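Papain-like cysteine protease (Porcine reproductive and respiratory syndrome virus, PDB 3MTV) is nsp1beta, a papain-like cysteine protease and metal-dependent nuclease that probably helps the virus suppress host interferon signalling and protein synthesis. Local coordinates at residues 144-150 / 171-177; 94-98 / 132-136; 60-66 / 78-82; 5-11 / 21-25. All coordinates share one frame. Residue numbers count along the deposited sequence, not the author numbering.

Contact 1: 144-150 / 171-177; sequences PIVIQYF and FEDLLRI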
loop_
_atom_site.group_PDB
_atom_site.type_symbol
_atom_site.label_atom_id
_atom_site.label_comp_id
_atom_site.label_asym_id
_atom_site.label_seq_id
_atom_site.Cartn_x
_atom_site.Cartn_y
_atom_site.Cartn_z
ATOM N N PRO A 144 -14.145 -2.821 31.913
ATOM C CA PRO A 144 -13.272 -1.739 32.454
ATOM C C PRO A 144 -12.227 -1.389 31.486
ATOM O O PRO A 144 -11.617 -0.286 31.490
ATOM C CB PRO A 144 -12.505 -2.409 33.628
ATOM C CG PRO A 144 -13.135 -3.764 33.873
ATOM C CD PRO A 144 -13.941 -4.113 32.620
ATOM N N ILE A 145 -11.970 -2.411 30.685
ATOM C CA ILE A 145 -10.816 -2.431 29.794
ATOM C C ILE A 145 -11.126 -2.602 28.346
ATOM O O ILE A 145 -11.827 -3.626 27.899
ATOM C CB ILE A 145 -9.841 -3.594 30.030
ATOM C CG1 ILE A 145 -9.738 -3.988 31.463
ATOM C CG2 ILE A 145 -8.453 -3.131 29.803
ATOM C CD1 ILE A 145 -8.332 -4.222 31.747
ATOM N N VAL A 146 -10.495 -1.636 27.659
ATOM C CA VAL A 146 -10.454 -1.561 26.226
ATOM C C VAL A 146 -9.224 -2.121 25.620
ATOM O O VAL A 146 -8.065 -1.698 25.918
ATOM C CB VAL A 146 -10.402 -0.157 25.695
ATOM C CG1 VAL A 146 -11.283 -0.134 24.537
ATOM C CG2 VAL A 146 -10.828 0.854 26.713
ATOM N N ILE A 147 -9.518 -3.008 24.674
ATOM C CA ILE A 147 -8.489 -3.452 23.762
ATOM C C ILE A 147 -8.443 -2.600 22.512
ATOM O O ILE A 147 -9.488 -2.339 21.910
ATOM C CB ILE A 147 -8.754 -4.874 23.309
ATOM C CG1 ILE A 147 -8.960 -5.797 24.488
ATOM C CG2 ILE A 147 -7.519 -5.403 22.652
ATOM C CD1 ILE A 147 -7.702 -5.815 25.346
ATOM N N GLN A 148 -7.248 -2.163 22.134
ATOM C CA GLN A 148 -7.079 -1.329 20.925
ATOM C C GLN A 148 -6.007 -1.702 19.960
ATOM O O GLN A 148 -5.013 -2.391 20.278
ATOM C CB GLN A 148 -6.825 0.125 21.262
ATOM C CG GLN A 148 -7.684 0.567 22.375
ATOM C CD GLN A 148 -7.673 2.016 22.485
ATOM O OE1 GLN A 148 -8.715 2.655 22.260
ATOM N NE2 GLN A 148 -6.491 2.588 22.830
ATOM N N TYR A 149 -6.221 -1.196 18.760
ATOM C CA TYR A 149 -5.295 -1.447 17.695
ATOM C C TYR A 149 -4.975 -0.114 17.178
ATOM O O TYR A 149 -5.665 0.907 17.315
ATOM C CB TYR A 149 -5.914 -2.266 16.573
ATOM C CG TYR A 149 -7.127 -1.642 15.906
ATOM C CD1 TYR A 149 -8.378 -2.007 16.306
ATOM C CD2 TYR A 149 -7.002 -0.687 14.878
ATOM C CE1 TYR A 149 -9.495 -1.485 15.743
ATOM C CE2 TYR A 149 -8.119 -0.136 14.281
ATOM C CZ TYR A 149 -9.382 -0.556 14.740
ATOM O OH TYR A 149 -10.573 -0.074 14.251
ATOM N N PHE A 150 -3.863 -0.129 16.558
ATOM C CA PHE A 150 -3.470 1.070 15.956
ATOM C C PHE A 150 -3.823 1.147 14.506
ATOM O O PHE A 150 -3.236 0.400 13.632
ATOM C CB PHE A 150 -2.029 1.001 15.942
ATOM C CG PHE A 150 -1.443 2.160 15.390
ATOM C CD1 PHE A 150 -1.628 3.365 16.010
ATOM C CD2 PHE A 150 -0.653 2.092 14.306
ATOM C CE1 PHE A 150 -1.013 4.469 15.578
ATOM C CE2 PHE A 150 -0.019 3.206 13.864
ATOM C CZ PHE A 150 -0.221 4.397 14.493
ATOM N N PHE A 171 -5.198 5.285 17.867
ATOM C CA PHE A 171 -5.745 4.083 18.417
ATOM C C PHE A 171 -7.257 4.068 18.514
ATOM O O PHE A 171 -7.971 5.081 18.760
ATOM C CB PHE A 171 -5.144 3.763 19.767
ATOM C CG PHE A 171 -3.726 3.348 19.702
ATOM C CD1 PHE A 171 -2.749 4.263 19.720
ATOM C CD2 PHE A 171 -3.369 1.982 19.644
ATOM C CE1 PHE A 171 -1.348 3.806 19.676
ATOM C CE2 PHE A 171 -2.038 1.536 19.564
ATOM C CZ PHE A 171 -1.018 2.426 19.605
ATOM N N GLU A 172 -7.728 2.866 18.417
ATOM C CA GLU A 172 -9.046 2.645 17.979
ATOM C C GLU A 172 -9.599 1.449 18.728
ATOM O O GLU A 172 -9.040 0.376 18.747
ATOM C CB GLU A 172 -8.885 2.343 16.513
ATOM C CG GLU A 172 -8.005 3.403 15.823
ATOM C CD GLU A 172 -8.862 4.631 15.374
ATOM O OE1 GLU A 172 -10.106 4.341 15.464
ATOM O OE2 GLU A 172 -8.342 5.781 14.959
ATOM N N ASP A 173 -10.699 1.682 19.392
ATOM C CA ASP A 173 -11.209 0.739 20.334
ATOM C C ASP A 173 -11.583 -0.459 19.526
ATOM O O ASP A 173 -12.374 -0.397 18.647
ATOM C CB ASP A 173 -12.509 1.290 20.974
ATOM C CG ASP A 173 -12.267 2.393 21.991
ATOM O OD1 ASP A 173 -13.215 2.540 22.767
ATOM O OD2 ASP A 173 -11.226 3.126 22.040
ATOM N N LEU A 174 -11.075 -1.589 19.916
ATOM C CA LEU A 174 -11.490 -2.851 19.359
ATOM C C LEU A 174 -12.566 -3.567 20.144
ATOM O O LEU A 174 -13.657 -3.755 19.623
ATOM C CB LEU A 174 -10.315 -3.749 19.457
ATOM C CG LEU A 174 -10.204 -4.696 18.302
ATOM C CD1 LEU A 174 -9.629 -5.952 18.813
ATOM C CD2 LEU A 174 -11.525 -4.972 17.713
ATOM N N LEU A 175 -12.241 -4.095 21.339
ATOM C CA LEU A 175 -13.295 -4.513 22.349
ATOM C C LEU A 175 -12.986 -4.372 23.787
ATOM O O LEU A 175 -11.941 -3.741 24.196
ATOM C CB LEU A 175 -13.800 -5.931 22.269
ATOM C CG LEU A 175 -12.679 -6.917 21.972
ATOM C CD1 LEU A 175 -12.035 -7.584 23.117
ATOM C CD2 LEU A 175 -13.198 -7.998 21.069
ATOM N N ARG A 176 -13.940 -4.958 24.546
ATOM C CA ARG A 176 -13.984 -4.655 25.979
ATOM C C ARG A 176 -13.962 -5.908 26.653
ATOM O O ARG A 176 -14.621 -6.868 26.199
ATOM C CB ARG A 176 -15.147 -3.752 26.402
ATOM C CG ARG A 176 -14.790 -2.220 26.037
ATOM C CD ARG A 176 -15.719 -1.170 26.679
ATOM N NE ARG A 176 -16.954 -1.769 27.226
ATOM C CZ ARG A 176 -17.710 -1.177 28.136
ATOM N NH1 ARG A 176 -17.386 0.021 28.610
ATOM N NH2 ARG A 176 -18.785 -1.786 28.567
ATOM N N ILE A 177 -13.090 -5.920 27.667
ATOM C CA ILE A 177 -13.015 -7.074 28.593
ATOM C C ILE A 177 -12.824 -6.729 30.074
ATOM O O ILE A 177 -12.722 -5.570 30.460
ATOM C CB ILE A 177 -11.842 -7.977 28.249
ATOM C CG1 ILE A 177 -10.682 -7.142 27.795
ATOM C CG2 ILE A 177 -12.150 -8.894 27.100
ATOM C CD1 ILE A 177 -9.401 -7.587 28.332
#

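Contact 2: 94-98 / 132-136; sequences LLDSL and VNGLR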
loop_
_atom_site.group_PDB
_atom_site.type_symbol
_atom_site.label_atom_id
_atom_site.label_comp_id
_atom_site.label_asym_id
_atom_site.label_seq_id
_atom_site.Cartn_x
_atom_site.Cartn_y
_atom_site.Cartn_z
ATOM N N LEU A 94 -3.239 -5.462 33.524
ATOM C CA LEU A 94 -3.794 -6.809 33.669
ATOM C C LEU A 94 -3.432 -7.649 34.919
ATOM O O LEU A 94 -4.152 -8.522 35.309
ATOM C CB LEU A 94 -3.273 -7.510 32.468
ATOM C CG LEU A 94 -4.263 -7.557 31.328
ATOM C CD1 LEU A 94 -5.167 -6.301 31.151
ATOM C CD2 LEU A 94 -3.631 -8.007 30.043
ATOM N N LEU A 95 -2.300 -7.319 35.551
ATOM C CA LEU A 95 -1.815 -8.049 36.686
ATOM C C LEU A 95 -2.024 -7.239 37.907
ATOM O O LEU A 95 -1.211 -7.348 38.862
ATOM C CB LEU A 95 -0.341 -8.237 36.534
ATOM C CG LEU A 95 -0.037 -9.126 35.293
ATOM C CD1 LEU A 95 1.434 -9.174 34.932
ATOM C CD2 LEU A 95 -0.592 -10.581 35.285
ATOM N N ASP A 96 -3.087 -6.433 37.878
ATOM C CA ASP A 96 -3.248 -5.470 38.935
ATOM C C ASP A 96 -3.646 -6.110 40.232
ATOM O O ASP A 96 -3.169 -5.740 41.289
ATOM C CB ASP A 96 -4.138 -4.317 38.527
ATOM C CG ASP A 96 -3.289 -3.105 38.048
ATOM O OD1 ASP A 96 -3.968 -2.064 37.717
ATOM O OD2 ASP A 96 -1.962 -3.234 38.011
ATOM N N SER A 97 -4.364 -7.193 40.090
ATOM C CA SER A 97 -4.896 -7.858 41.198
ATOM C C SER A 97 -3.801 -8.654 41.898
ATOM O O SER A 97 -3.911 -8.933 43.076
ATOM C CB SER A 97 -5.979 -8.762 40.691
ATOM O OG SER A 97 -5.538 -10.090 40.706
ATOM N N LEU A 98 -2.696 -8.993 41.259
ATOM C CA LEU A 98 -1.710 -9.688 42.109
ATOM C C LEU A 98 -0.903 -8.882 43.130
ATOM O O LEU A 98 -0.798 -7.648 43.174
ATOM C CB LEU A 98 -0.754 -10.577 41.305
ATOM C CG LEU A 98 -1.266 -11.163 39.955
ATOM C CD1 LEU A 98 -0.147 -11.579 39.121
ATOM C CD2 LEU A 98 -2.201 -12.361 39.983
ATOM N N VAL A 132 -1.331 -18.859 34.351
ATOM C CA VAL A 132 -0.495 -19.295 35.425
ATOM C C VAL A 132 -0.524 -18.505 36.633
ATOM O O VAL A 132 0.023 -18.943 37.647
ATOM C CB VAL A 132 1.039 -19.048 35.122
ATOM C CG1 VAL A 132 1.827 -19.643 36.178
ATOM C CG2 VAL A 132 1.484 -19.871 34.084
ATOM N N ASN A 133 -1.007 -17.293 36.521
ATOM C CA ASN A 133 -1.141 -16.516 37.723
ATOM C C ASN A 133 -2.515 -16.597 38.366
ATOM O O ASN A 133 -2.811 -15.849 39.356
ATOM C CB ASN A 133 -0.636 -15.109 37.493
ATOM C CG ASN A 133 0.848 -15.030 37.718
ATOM O OD1 ASN A 133 1.527 -14.848 36.766
ATOM N ND2 ASN A 133 1.366 -15.244 38.972
ATOM N N GLY A 134 -3.305 -17.544 37.816
ATOM C CA GLY A 134 -4.658 -17.872 38.239
ATOM C C GLY A 134 -5.575 -16.858 37.629
ATOM O O GLY A 134 -6.729 -16.761 37.945
ATOM N N LEU A 135 -5.087 -16.047 36.736
ATOM C CA LEU A 135 -6.087 -15.247 36.134
ATOM C C LEU A 135 -6.527 -15.851 34.840
ATOM O O LEU A 135 -6.108 -16.977 34.390
ATOM C CB LEU A 135 -5.640 -13.818 35.911
ATOM C CG LEU A 135 -4.961 -13.209 37.136
ATOM C CD1 LEU A 135 -3.917 -12.221 36.777
ATOM C CD2 LEU A 135 -5.986 -12.611 38.051
ATOM N N ARG A 136 -7.447 -15.063 34.323
ATOM C CA ARG A 136 -8.292 -15.324 33.193
ATOM C C ARG A 136 -8.943 -14.017 32.698
ATOM O O ARG A 136 -9.371 -13.165 33.498
ATOM C CB ARG A 136 -9.381 -16.310 33.592
ATOM C CG ARG A 136 -10.765 -15.834 33.496
ATOM C CD ARG A 136 -11.702 -17.015 33.615
ATOM N NE ARG A 136 -12.951 -16.844 34.377
ATOM C CZ ARG A 136 -13.571 -17.854 34.983
ATOM N NH1 ARG A 136 -13.040 -19.071 34.931
ATOM N NH2 ARG A 136 -14.706 -17.655 35.645
#

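Contact 3: 60-66 / 78-82; sequences FTFITPG and GCLPA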
loop_
_atom_site.group_PDB
_atom_site.type_symbol
_atom_site.label_atom_id
_atom_site.label_comp_id
_atom_site.label_asym_id
_atom_site.label_seq_id
_atom_site.Cartn_x
_atom_site.Cartn_y
_atom_site.Cartn_z
ATOM N N PHE A 60 -1.150 14.169 14.943
ATOM C CA PHE A 60 0.099 13.826 15.620
ATOM C C PHE A 60 1.010 15.015 15.748
ATOM O O PHE A 60 0.809 15.961 15.015
ATOM C CB PHE A 60 0.907 12.815 14.787
ATOM C CG PHE A 60 0.301 11.427 14.746
ATOM C CD1 PHE A 60 -0.865 11.173 14.021
ATOM C CD2 PHE A 60 0.891 10.383 15.420
ATOM C CE1 PHE A 60 -1.417 9.902 13.975
ATOM C CE2 PHE A 60 0.356 9.148 15.364
ATOM C CZ PHE A 60 -0.792 8.904 14.643
ATOM N N THR A 61 2.066 14.962 16.574
ATOM C CA THR A 61 2.816 16.157 16.673
ATOM C C THR A 61 4.310 15.822 16.503
ATOM O O THR A 61 4.732 14.829 16.972
ATOM C CB THR A 61 2.261 17.038 17.902
ATOM O OG1 THR A 61 2.782 16.538 19.097
ATOM C CG2 THR A 61 0.546 17.139 18.074
ATOM N N PHE A 62 5.087 16.580 15.735
ATOM C CA PHE A 62 6.407 16.103 15.277
ATOM C C PHE A 62 7.440 17.005 15.900
ATOM O O PHE A 62 7.051 17.975 16.489
ATOM C CB PHE A 62 6.445 15.993 13.727
ATOM C CG PHE A 62 5.330 15.106 13.198
ATOM C CD1 PHE A 62 4.009 15.616 13.021
ATOM C CD2 PHE A 62 5.538 13.713 13.031
ATOM C CE1 PHE A 62 2.888 14.759 12.637
ATOM C CE2 PHE A 62 4.456 12.873 12.669
ATOM C CZ PHE A 62 3.128 13.408 12.474
ATOM N N ILE A 63 8.717 16.666 15.880
ATOM C CA ILE A 63 9.698 17.364 16.721
ATOM C C ILE A 63 10.992 17.103 16.003
ATOM O O ILE A 63 11.004 16.456 15.026
ATOM C CB ILE A 63 9.841 16.856 18.261
ATOM C CG1 ILE A 63 10.802 15.634 18.367
ATOM C CG2 ILE A 63 8.425 16.823 19.078
ATOM C CD1 ILE A 63 11.559 15.340 19.755
ATOM N N THR A 64 12.117 17.594 16.417
ATOM C CA THR A 64 13.090 17.599 15.348
ATOM C C THR A 64 13.629 16.170 15.037
ATOM O O THR A 64 13.868 15.376 15.933
ATOM C CB THR A 64 14.179 18.780 15.533
ATOM O OG1 THR A 64 15.464 18.263 15.936
ATOM C CG2 THR A 64 13.678 19.922 16.528
ATOM N N PRO A 65 13.781 15.827 13.745
ATOM C CA PRO A 65 14.555 14.631 13.298
ATOM C C PRO A 65 15.748 14.223 14.198
ATOM O O PRO A 65 16.626 15.091 14.484
ATOM C CB PRO A 65 15.093 15.067 11.900
ATOM C CG PRO A 65 13.880 15.979 11.355
ATOM C CD PRO A 65 13.090 16.498 12.614
ATOM N N GLY A 66 15.779 12.932 14.597
ATOM C CA GLY A 66 16.871 12.289 15.363
ATOM C C GLY A 66 16.825 12.465 16.892
ATOM O O GLY A 66 17.852 12.212 17.559
ATOM N N GLY A 78 13.182 8.640 16.391
ATOM C CA GLY A 78 12.101 9.028 15.469
ATOM C C GLY A 78 11.909 10.523 15.553
ATOM O O GLY A 78 12.903 11.245 15.468
ATOM N N CYS A 79 10.665 10.981 15.741
ATOM C CA CYS A 79 10.327 12.424 15.810
ATOM C C CYS A 79 8.966 12.505 16.409
ATOM O O CYS A 79 8.083 13.404 16.219
ATOM C CB CYS A 79 10.339 13.172 14.466
ATOM S SG CYS A 79 10.013 12.413 12.823
ATOM N N LEU A 80 8.765 11.498 17.174
ATOM C CA LEU A 80 7.575 11.594 17.883
ATOM C C LEU A 80 7.923 11.864 19.322
ATOM O O LEU A 80 8.860 11.232 19.918
ATOM C CB LEU A 80 6.809 10.328 17.670
ATOM C CG LEU A 80 5.777 10.545 16.603
ATOM C CD1 LEU A 80 5.816 9.302 15.842
ATOM C CD2 LEU A 80 4.356 10.864 17.199
ATOM N N PRO A 81 7.170 12.821 19.856
ATOM C CA PRO A 81 7.061 13.049 21.281
ATOM C C PRO A 81 6.707 11.690 21.887
ATOM O O PRO A 81 5.548 11.203 21.694
ATOM C CB PRO A 81 5.803 13.955 21.426
ATOM C CG PRO A 81 5.106 13.911 20.123
ATOM C CD PRO A 81 5.889 13.017 19.169
ATOM N N ALA A 82 7.634 11.091 22.639
ATOM C CA ALA A 82 7.159 9.967 23.485
ATOM C C ALA A 82 5.911 10.165 24.394
ATOM O O ALA A 82 5.157 9.223 24.486
ATOM C CB ALA A 82 8.212 9.359 24.168
#

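Contact 4: 5-11 / 21-25; sequences DIGRGAV and WAPRG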
loop_
_atom_site.group_PDB
_atom_site.type_symbol
_atom_site.label_atom_id
_atom_site.label_comp_id
_atom_site.label_asym_id
_atom_site.label_seq_id
_atom_site.Cartn_x
_atom_site.Cartn_y
_atom_site.Cartn_z
ATOM N N ASP A 5 6.837 7.879 -5.297
ATOM C CA ASP A 5 8.084 7.343 -4.824
ATOM C C ASP A 5 8.733 8.362 -3.890
ATOM O O ASP A 5 8.816 9.538 -4.235
ATOM C CB ASP A 5 9.005 7.151 -6.018
ATOM C CG ASP A 5 10.340 6.494 -5.650
ATOM O OD1 ASP A 5 10.726 5.375 -6.199
ATOM O OD2 ASP A 5 11.015 7.150 -4.822
ATOM N N ILE A 6 9.229 7.931 -2.732
ATOM C CA ILE A 6 9.635 8.855 -1.695
ATOM C C ILE A 6 10.971 8.493 -1.168
ATOM O O ILE A 6 11.408 9.009 -0.125
ATOM C CB ILE A 6 8.718 8.809 -0.496
ATOM C CG1 ILE A 6 8.813 7.397 0.153
ATOM C CG2 ILE A 6 7.297 9.167 -0.855
ATOM C CD1 ILE A 6 7.886 7.303 1.450
ATOM N N GLY A 7 11.607 7.599 -1.876
ATOM C CA GLY A 7 12.972 7.275 -1.615
ATOM C C GLY A 7 13.120 6.078 -0.720
ATOM O O GLY A 7 12.139 5.527 -0.258
ATOM N N ARG A 8 14.375 5.685 -0.553
ATOM C CA ARG A 8 14.843 4.650 0.358
ATOM C C ARG A 8 13.850 3.498 0.413
ATOM O O ARG A 8 13.507 2.989 1.491
ATOM C CB ARG A 8 15.227 5.233 1.742
ATOM C CG ARG A 8 14.055 5.925 2.384
ATOM C CD ARG A 8 14.224 7.479 2.547
ATOM N NE ARG A 8 12.887 8.159 2.512
ATOM C CZ ARG A 8 12.490 9.109 3.376
ATOM N NH1 ARG A 8 13.347 9.493 4.339
ATOM N NH2 ARG A 8 11.248 9.639 3.312
ATOM N N GLY A 9 13.364 3.089 -0.760
ATOM C CA GLY A 9 12.710 1.799 -0.811
ATOM C C GLY A 9 11.212 1.856 -0.556
ATOM O O GLY A 9 10.558 0.901 -0.741
ATOM N N ALA A 10 10.647 2.992 -0.227
ATOM C CA ALA A 10 9.208 3.102 -0.073
ATOM C C ALA A 10 8.436 3.935 -1.105
ATOM O O ALA A 10 9.032 4.680 -1.985
ATOM C CB ALA A 10 8.971 3.757 1.223
ATOM N N VAL A 11 7.111 3.929 -0.887
ATOM C CA VAL A 11 6.293 4.822 -1.653
ATOM C C VAL A 11 5.159 5.260 -0.793
ATOM O O VAL A 11 4.937 4.657 0.209
ATOM C CB VAL A 11 5.618 4.071 -2.824
ATOM C CG1 VAL A 11 6.605 3.701 -3.847
ATOM C CG2 VAL A 11 4.847 2.837 -2.353
ATOM N N TRP A 21 2.375 4.412 3.988
ATOM C CA TRP A 21 3.440 4.111 3.067
ATOM C C TRP A 21 3.589 2.618 2.884
ATOM O O TRP A 21 3.062 1.904 3.645
ATOM C CB TRP A 21 4.740 4.671 3.583
ATOM C CG TRP A 21 5.347 3.983 4.825
ATOM C CD1 TRP A 21 4.972 4.193 6.133
ATOM C CD2 TRP A 21 6.407 3.018 4.884
ATOM N NE1 TRP A 21 5.743 3.430 7.002
ATOM C CE2 TRP A 21 6.648 2.726 6.274
ATOM C CE3 TRP A 21 7.182 2.381 3.924
ATOM C CZ2 TRP A 21 7.597 1.816 6.723
ATOM C CZ3 TRP A 21 8.207 1.477 4.366
ATOM C CH2 TRP A 21 8.370 1.196 5.761
ATOM N N ALA A 22 4.416 2.174 1.953
ATOM C CA ALA A 22 4.560 0.766 1.675
ATOM C C ALA A 22 5.881 0.572 0.984
ATOM O O ALA A 22 6.402 1.535 0.429
ATOM C CB ALA A 22 3.435 0.340 0.800
ATOM N N PRO A 23 6.426 -0.667 0.967
ATOM C CA PRO A 23 7.719 -0.825 0.269
ATOM C C PRO A 23 7.526 -0.741 -1.258
ATOM O O PRO A 23 6.364 -0.797 -1.672
ATOM C CB PRO A 23 8.267 -2.181 0.755
ATOM C CG PRO A 23 7.510 -2.497 1.925
ATOM C CD PRO A 23 6.113 -1.837 1.785
ATOM N N ARG A 24 8.607 -0.560 -2.040
ATOM C CA ARG A 24 8.540 0.009 -3.385
ATOM C C ARG A 24 8.099 -1.223 -4.098
ATOM O O ARG A 24 6.968 -1.297 -4.678
ATOM C CB ARG A 24 9.925 0.520 -3.864
ATOM C CG ARG A 24 10.153 0.919 -5.363
ATOM C CD ARG A 24 11.625 1.538 -5.513
ATOM N NE ARG A 24 12.256 1.378 -6.860
ATOM C CZ ARG A 24 12.607 2.351 -7.773
ATOM N NH1 ARG A 24 12.433 3.729 -7.570
ATOM N NH2 ARG A 24 13.174 1.920 -8.946
ATOM N N GLY A 25 8.932 -2.226 -3.927
ATOM C CA GLY A 25 8.920 -3.330 -4.845
ATOM C C GLY A 25 10.208 -3.376 -5.643
ATOM O O GLY A 25 11.226 -2.779 -5.244
#

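Contact 1: 144-150 / 171-177
Strands 145-150 and 171-177 pair antiparallel in the middle of the five-stranded sheet of the papain-like protease domain, with strand 158-162 on the far edge of 145-150. Their short axes approach to 4.5 Å at 137°, so the pair is strongly twisted. Two hydrogen bonds fix the register at one end: Ile177 N to Ile145 O at 2.6 Å (N-H...O 165°) and Ile147 N to Leu175 O at 2.6 Å (168°). Ile147 O then receives Leu174 N at 2.7 Å and, weakly, Leu175 N at 3.3 Å. Two residues thus face one, a classic beta bulge, and beyond it the register is shifted by one residue, with Tyr149 N donating to Glu172 O at 3.2 Å.

Ile145, Ile147, Tyr149, Leu175 and Ile177 share one face of the sheet. There Ile147 CD1 meets Ile177 CD1 at 3.9 Å, and Glu172 CB sits over the Tyr149 ring in a CH-pi contact, 3.7 Å from its centroid and 25° off the normal. On the face carrying Val146 and Arg176, Phe150 turns its ring edge toward the face of Phe171, with centroids 5.0 Å apart and planes at 52°. Phe171 also meets the ring of His159, the probable catalytic histidine. The arrangement is typical of the antiparallel sheet that carries the histidine in papain-like cysteine proteases.

Contact 2: 94-98 / 132-136
The turn at Val132 to Gly134 closes helix 124-131, and the residues after it lead into strand 135-139. Asn133 comes first to the interface: its backbone O lies 3.6 Å from Leu98 CD2, and its CA-to-CB bond points toward segment 94-98. Gly134, at phi 81°, is the C-prime residue of a Schellman motif, which ends the helix and redirects the chain. Leu135 follows and makes most of the contact. Its CD1 lies 3.6 Å from Leu98 CD2 and 4.0 Å from Leu95 CD2, while its CD2 approaches Ser97 OG at 3.7 Å; on its own side it also packs on Leu130 of the helix. Arg136 makes no contact with 94-98; its guanidinium forms a salt bridge with Glu180.

Within 94-98, Leu98 N bonds to Leu95 O at 3.3 Å, a turn that brings both leucines to Leu135. With no hydrogen bond across the segments and only 215 Å² buried, the join between the loop before helix 100-112 and the start of strand 135-139 rests on apolar packing.

Contact 3: 60-66 / 78-82
Phe60 opens the segment with its side chain directed toward the partner: Leu80 CD2 lies near the plane of the ring, at its edge, 3.9 Å from Phe60 CD2. Phe60 also meets the ring of Phe49 edge-to-face. Thr61 follows, its OG1 lying 3.7 Å from Pro81 CG. At Phe62 the backbone makes the approach, with CA 3.3 Å from Cys79 O in a CA-H...O contact (147° at the hydrogen), while the side chain reaches Arg44 of helix 39-48. Ile63 runs alongside Cys79, their CA atoms 5.1 Å apart, and sends CG2 to 4.3 Å from Pro81 N. Thr64 and Pro65 point their CA-to-CB bonds away, and their nearest approaches to Cys79 CB, from Thr64 O and Pro65 N, are both 4.4 Å. Gly66, with phi 84°, ends the walk by giving its N to Gly78 O in a weak hydrogen bond of 3.4 Å (140°).

Gly78 and Leu80 also bond through their backbones to Gly68 and Val69, so the connection through strands 68-69 and 77-78 folds back beside 60-66. With 404 Å² buried and one weak hydrogen bond assigned across it, the contact implies loop-to-loop packing through close backbone approaches and the apolar pair Phe60-Leu80, without regular strand pairing.

Contact 4: 5-11 / 21-25
Ala10 CB packs against the indole of Trp21, 3.5 Å from its CE3, where the beta hairpin of strands 10-15 and 18-23 lies in the N-terminal antiparallel sheet. The ladder is confirmed by Val11 N to Ala22 O at 2.8 Å (149°) and Ala22 N to Val11 O at 3.1 Å (146°), a hydrogen-bonded pair; Ala10 and Pro23 form the neighbouring non-hydrogen-bonded pair, CA atoms 4.2 Å apart. The Trp21 ring also meets that of His46 on helix 39-48 edge-to-face, so the sheet packs on that helix.

A type I' turn from Gly7 to Ala10, closed by Ala10 N to Gly7 O at 2.9 Å, links strand 3-7 to the hairpin. Near Pro23 the surface meets another copy of the protein: Arg24 O is hydrogen-bonded to His52 of the second subunit. Both carboxylate oxygens of Asp5 are engaged: OD2 accepts Gly7 N at 3.0 Å in an Asx turn, while OD1 forms a salt bridge with Arg24 NH1 at 2.7 Å.

In the fold
The four contacts follow one another in series from the N-terminal sheet to the protease domain. Contacts 4 and 3 have centres about 21 Å apart, and helix 39-48 is touched by side chains of both. Contacts 4 and 2 are farthest apart, with centres about 43 Å from each other, on opposite sides of the chain's centre. Contacts 1 and 2 meet directly: Ile145 CD1 packs on Leu94 CD1 at 3.8 Å, and both reach the same sheet, where strands 171-181 and 135-139 are neighbours. Both lie near the probable catalytic pair: the Phe171 side chain is about 4 Å from that of His159 and about 8 Å from that of Cys90, as is the Leu94 side chain from Cys90.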